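Local structure of octenoyl-coa reductase/carboxylase (Streptomyces sp., 4A0S) at the interface of chains A and B. The protein catalyses the NADPH-dependent reductive carboxylation of 2-octenoyl-CoA, supplying an unusual extender unit for cinnabaramide polyketide biosynthesis. Coordinates in Å, arbitrary orientation; residue numbers count along the deposited sequence, not the author numbering. Chains: chain A/B, Octenoyl-coa reductase/carboxylase.

Contact 1: the interface of chains A and B. Residues chain A 351-352, 354; chain B 335, 359-361.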
ATOM      1  N   TRP A 351     -10.473 -16.008   5.983  1.00 22.89           N
ATOM      2  CA  TRP A 351     -10.349 -15.073   7.099  1.00 22.86           C
ATOM      3  C   TRP A 351      -9.396 -15.576   8.178  1.00 23.04           C
ATOM      4  O   TRP A 351      -8.598 -14.808   8.702  1.00 22.32           O
ATOM      5  CB  TRP A 351     -11.709 -14.706   7.691  1.00 23.34           C
ATOM      6  CG  TRP A 351     -12.071 -15.449   8.950  1.00 24.23           C
ATOM      7  CD1 TRP A 351     -11.510 -15.290  10.198  1.00 25.93           C
ATOM      8  CD2 TRP A 351     -13.072 -16.453   9.091  1.00 25.20           C
ATOM      9  NE1 TRP A 351     -12.094 -16.148  11.093  1.00 24.94           N
ATOM     10  CE2 TRP A 351     -13.062 -16.866  10.445  1.00 25.50           C
ATOM     11  CE3 TRP A 351     -13.990 -17.039   8.210  1.00 24.42           C
ATOM     12  CZ2 TRP A 351     -13.930 -17.842  10.931  1.00 26.37           C
ATOM     13  CZ3 TRP A 351     -14.856 -18.002   8.702  1.00 25.79           C
ATOM     14  CH2 TRP A 351     -14.815 -18.400  10.048  1.00 26.34           C
ATOM     15  N   MET A 352      -9.464 -16.865   8.498  1.00 23.40           N
ATOM     16  CA  MET A 352      -8.629 -17.390   9.580  1.00 24.19           C
ATOM     17  C   MET A 352      -7.153 -17.258   9.248  1.00 23.45           C
ATOM     18  O   MET A 352      -6.318 -17.062  10.122  1.00 24.00           O
ATOM     19  CB  MET A 352      -8.948 -18.853   9.854  1.00 24.97           C
ATOM     20  CG  MET A 352     -10.201 -19.072  10.647  1.00 27.84           C
ATOM     21  SD  MET A 352      -9.973 -18.593  12.378  1.00 34.38           S
ATOM     22  CE  MET A 352      -8.868 -19.864  13.015  1.00 33.86           C
ATOM     23  N   LEU A 354      -6.122 -15.032   7.025  1.00 20.39           N
ATOM     24  CA  LEU A 354      -5.989 -13.642   6.576  1.00 19.88           C
ATOM     25  C   LEU A 354      -5.507 -13.568   5.139  1.00 19.22           C
ATOM     26  O   LEU A 354      -4.610 -12.787   4.806  1.00 18.83           O
ATOM     27  CB  LEU A 354      -5.050 -12.851   7.494  1.00 19.74           C
ATOM     28  CG  LEU A 354      -5.452 -12.831   8.962  1.00 20.58           C
ATOM     29  CD1 LEU A 354      -4.719 -13.930   9.739  1.00 20.89           C
ATOM     30  CD2 LEU A 354      -5.179 -11.466   9.567  1.00 19.60           C
TER
ATOM     31  N   CYS B 335     -14.309 -11.397   8.289  1.00 16.81           N
ATOM     32  CA  CYS B 335     -13.586 -11.993   9.403  1.00 17.44           C
ATOM     33  C   CYS B 335     -14.370 -13.134   9.979  1.00 17.97           C
ATOM     34  O   CYS B 335     -14.102 -13.565  11.092  1.00 18.15           O
ATOM     35  CB  CYS B 335     -13.341 -10.972  10.511  1.00 17.00           C
ATOM     36  SG  CYS B 335     -14.885 -10.529  11.330  1.00 17.72           S
ATOM     37  N   GLY B 359      -9.605 -11.146   3.666  1.00 15.37           N
ATOM     38  CA  GLY B 359      -9.824 -12.007   4.789  1.00 15.68           C
ATOM     39  C   GLY B 359      -9.121 -11.298   5.920  1.00 15.81           C
ATOM     40  O   GLY B 359      -7.962 -10.886   5.787  1.00 15.87           O
ATOM     41  N   SER B 360      -9.829 -11.118   7.018  1.00 15.68           N
ATOM     42  CA  SER B 360      -9.215 -10.543   8.192  1.00 15.76           C
ATOM     43  C   SER B 360      -9.562 -11.360   9.423  1.00 16.38           C
ATOM     44  O   SER B 360     -10.575 -12.037   9.479  1.00 17.16           O
ATOM     45  CB  SER B 360      -9.639  -9.087   8.366  1.00 15.19           C
ATOM     46  OG  SER B 360      -8.837  -8.455   9.331  1.00 15.22           O
ATOM     47  N   HIS B 361      -8.707 -11.272  10.425  1.00 16.59           N
ATOM     48  CA  HIS B 361      -8.871 -12.058  11.616  1.00 16.89           C
ATOM     49  C   HIS B 361      -8.159 -11.321  12.711  1.00 16.23           C
ATOM     50  O   HIS B 361      -7.009 -10.916  12.547  1.00 16.02           O
ATOM     51  CB  HIS B 361      -8.228 -13.406  11.367  1.00 17.16           C
ATOM     52  CG  HIS B 361      -8.431 -14.395  12.459  1.00 18.57           C
ATOM     53  ND1 HIS B 361      -9.649 -14.601  13.063  1.00 19.74           N
ATOM     54  CD2 HIS B 361      -7.573 -15.283  13.015  1.00 19.42           C
ATOM     55  CE1 HIS B 361      -9.532 -15.564  13.959  1.00 20.86           C
ATOM     56  NE2 HIS B 361      -8.282 -15.996  13.947  1.00 19.97           N
TER
HETATM   57  O   HOH W   1      -5.823 -10.186   4.531  1.00  2.00           O
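The C-terminal end of helix 347-352 of chain A, with A:Leu354 in the loop behind it, packs against two segments of chain B: the end of strand 356-359 running into B:His361, and the loop at B:Cys335. A:Trp351 lies with one indole face against the backbone carbonyl of B:Cys335, whose O sits 3.2 Å from CD1, over the rim of the ring. Its opposite face is backed within its own chain by CG of A:Met352, which probably helps hold the indole flat against the carbonyl of B:Cys335. The imidazole of B:His361 meets this indole edge-to-face, the planes 62° apart, and its ND1 comes 3.5 Å from the indole nitrogen NE1. CG of B:His361 stands anti to its backbone N (chi1 -174°), which carries the ring away from strand 356-359 and lays it across A:Trp351 and A:Met352, both of which meet the same side of the imidazole. The methionine chain bends at both chi2 and chi3, bringing its sulfur under the face of the imidazole near the rim, with SD 3.4 Å from CE1 of B:His361. From the other flank A:Leu354 crosses the histidine side chain at about a right angle; its CG rests 3.7 Å from CB of B:His361. B:His361 also belongs to the NADP-binding site, so the partner chain may help position a cofactor-site residue. Beside the leucine, a water bridges the backbones, 2.9 Å from O of A:Leu354 and 2.6 Å from O of B:Gly359.

Contact 2: the interface of chains A and B. Residues chain A 334, 336-337, 341, 343; chain B 347, 351.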
ATOM      1  N   THR A 334      -7.553 -13.113  -9.187  1.00 16.89           N
ATOM      2  CA  THR A 334      -8.370 -13.751 -10.208  1.00 17.02           C
ATOM      3  C   THR A 334      -8.850 -12.753 -11.240  1.00 16.90           C
ATOM      4  O   THR A 334      -9.253 -11.635 -10.890  1.00 16.85           O
ATOM      5  CB  THR A 334      -9.610 -14.449  -9.600  1.00 17.61           C
ATOM      6  OG1 THR A 334     -10.409 -14.995 -10.658  1.00 17.39           O
ATOM      7  CG2 THR A 334     -10.446 -13.466  -8.768  1.00 17.26           C
ATOM      8  N   GLY A 336     -10.764 -14.188 -13.997  1.00 18.21           N
ATOM      9  CA  GLY A 336     -11.594 -14.989 -14.869  1.00 18.77           C
ATOM     10  C   GLY A 336     -12.134 -16.196 -14.168  1.00 19.06           C
ATOM     11  O   GLY A 336     -11.803 -16.463 -13.020  1.00 19.09           O
ATOM     12  N   SER A 337     -12.984 -16.911 -14.888  1.00 19.41           N
ATOM     13  CA  SER A 337     -13.657 -18.069 -14.358  1.00 20.06           C
ATOM     14  C   SER A 337     -14.002 -18.985 -15.522  1.00 20.24           C
ATOM     15  O   SER A 337     -15.169 -19.231 -15.783  1.00 20.58           O
ATOM     16  CB  SER A 337     -14.929 -17.639 -13.638  1.00 20.27           C
ATOM     17  OG  SER A 337     -14.638 -16.963 -12.448  1.00 20.26           O
ATOM     18  N   TYR A 341     -18.220 -19.147 -13.262  1.00 22.04           N
ATOM     19  CA  TYR A 341     -18.003 -18.003 -12.371  1.00 21.78           C
ATOM     20  C   TYR A 341     -18.655 -18.100 -10.995  1.00 22.00           C
ATOM     21  O   TYR A 341     -18.460 -17.223 -10.162  1.00 21.87           O
ATOM     22  CB  TYR A 341     -18.463 -16.728 -13.054  1.00 21.78           C
ATOM     23  CG  TYR A 341     -19.883 -16.767 -13.577  1.00 22.69           C
ATOM     24  CD1 TYR A 341     -20.977 -16.675 -12.715  1.00 24.37           C
ATOM     25  CD2 TYR A 341     -20.126 -16.866 -14.941  1.00 23.24           C
ATOM     26  CE1 TYR A 341     -22.274 -16.707 -13.206  1.00 24.67           C
ATOM     27  CE2 TYR A 341     -21.406 -16.884 -15.441  1.00 23.68           C
ATOM     28  CZ  TYR A 341     -22.471 -16.806 -14.581  1.00 25.64           C
ATOM     29  OH  TYR A 341     -23.732 -16.835 -15.103  1.00 27.75           O
ATOM     30  N   HIS A 343     -18.223 -19.190  -7.959  1.00 22.78           N
ATOM     31  CA  HIS A 343     -17.160 -19.724  -7.130  1.00 22.90           C
ATOM     32  C   HIS A 343     -17.713 -20.099  -5.790  1.00 23.39           C
ATOM     33  O   HIS A 343     -18.536 -19.382  -5.245  1.00 23.73           O
ATOM     34  CB  HIS A 343     -16.086 -18.679  -6.937  1.00 22.14           C
ATOM     35  CG  HIS A 343     -15.270 -18.423  -8.165  1.00 21.88           C
ATOM     36  ND1 HIS A 343     -14.075 -17.740  -8.123  1.00 20.38           N
ATOM     37  CD2 HIS A 343     -15.461 -18.781  -9.458  1.00 21.48           C
ATOM     38  CE1 HIS A 343     -13.569 -17.682  -9.345  1.00 21.21           C
ATOM     39  NE2 HIS A 343     -14.390 -18.309 -10.171  1.00 21.62           N
TER
ATOM     40  N   ASN B 347     -18.022 -14.722  -9.533  1.00 19.78           N
ATOM     41  CA  ASN B 347     -16.703 -14.129  -9.699  1.00 18.85           C
ATOM     42  C   ASN B 347     -16.660 -13.007 -10.721  1.00 18.81           C
ATOM     43  O   ASN B 347     -15.822 -12.122 -10.606  1.00 18.18           O
ATOM     44  CB  ASN B 347     -15.629 -15.175 -10.015  1.00 19.22           C
ATOM     45  CG  ASN B 347     -14.214 -14.630  -9.821  1.00 18.13           C
ATOM     46  OD1 ASN B 347     -13.941 -13.960  -8.837  1.00 17.58           O
ATOM     47  ND2 ASN B 347     -13.326 -14.904 -10.765  1.00 17.84           N
ATOM     48  N   TRP B 351     -13.953 -10.008 -10.332  1.00 17.33           N
ATOM     49  CA  TRP B 351     -12.852  -9.627 -11.218  1.00 17.28           C
ATOM     50  C   TRP B 351     -13.252  -8.509 -12.164  1.00 17.09           C
ATOM     51  O   TRP B 351     -12.480  -7.582 -12.373  1.00 16.50           O
ATOM     52  CB  TRP B 351     -12.259 -10.835 -11.977  1.00 17.55           C
ATOM     53  CG  TRP B 351     -12.779 -11.001 -13.378  1.00 18.11           C
ATOM     54  CD1 TRP B 351     -12.501 -10.203 -14.464  1.00 18.45           C
ATOM     55  CD2 TRP B 351     -13.643 -12.037 -13.859  1.00 19.29           C
ATOM     56  NE1 TRP B 351     -13.171 -10.665 -15.583  1.00 18.73           N
ATOM     57  CE2 TRP B 351     -13.861 -11.798 -15.245  1.00 18.40           C
ATOM     58  CE3 TRP B 351     -14.264 -13.144 -13.257  1.00 19.31           C
ATOM     59  CZ2 TRP B 351     -14.683 -12.612 -16.025  1.00 19.29           C
ATOM     60  CZ3 TRP B 351     -15.070 -13.957 -14.038  1.00 20.51           C
ATOM     61  CH2 TRP B 351     -15.272 -13.689 -15.413  1.00 20.59           C
TER
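This is a two-fold homodimer interface within the homotetramer, where the start of a helix from one subunit plugs into loops and strands of its twin and probably helps fix how the two subunits are set against each other. B:Asn347 carries the polar contact. Its backbone N donates an almost straight hydrogen bond (176° at H) to the carbonyl O of A:Tyr341, 2.6 Å away. The side-chain amide reaches further into chain A: ND2 gives one hydrogen bond to the hydroxyl OG1 of A:Thr334, at 2.9 Å and tilted somewhat from the amide plane, and another to the hydroxyl OG of A:Ser337, at 3.0 Å and in that plane. Two hydroxyls from different stretches of chain A thus fix the rotation of the amide. CG anti to the backbone N (chi1 -165°) sends the amide towards this pair. A:His343 supports the same side chain from one face: CB of B:Asn347 stands over the centre of the imidazole, and amide and ring planes stack only 23° apart. At the rim of the same ring, NE2 of A:His343 shares a 2.7 Å hydrogen bond with OG of A:Ser337, a second-shell link that probably positions the serine hydroxyl for the amide. One turn along the helix, B:Trp351 spreads its six-membered ring beneath A:Gly336, whose CA lies 3.6 Å from the ring centroid, while CB of A:Ser337 touches CZ3 at 3.7 Å. In the fold, helix 347-352 of chain B faces the end of strand 331-334, the loop after it and the start of strand 342-346 of chain A.

Contact 1 and contact 2 lie about 20 Å apart, measured between the centres of their C-alpha atoms, on one two-fold interface. Both use helix 347-352, but from opposite subunits: chain A supplies it in contact 1 and chain B in contact 2. Trp351 appears in both, once from each chain, and each copy meets the partner's loop after strand 331-334. The symmetry gives each contact a twin, so every subunit both inserts its helix and receives its neighbour's. This reciprocal exchange joins the dimer close to residues of the NADP site and could couple assembly to the shape of that site.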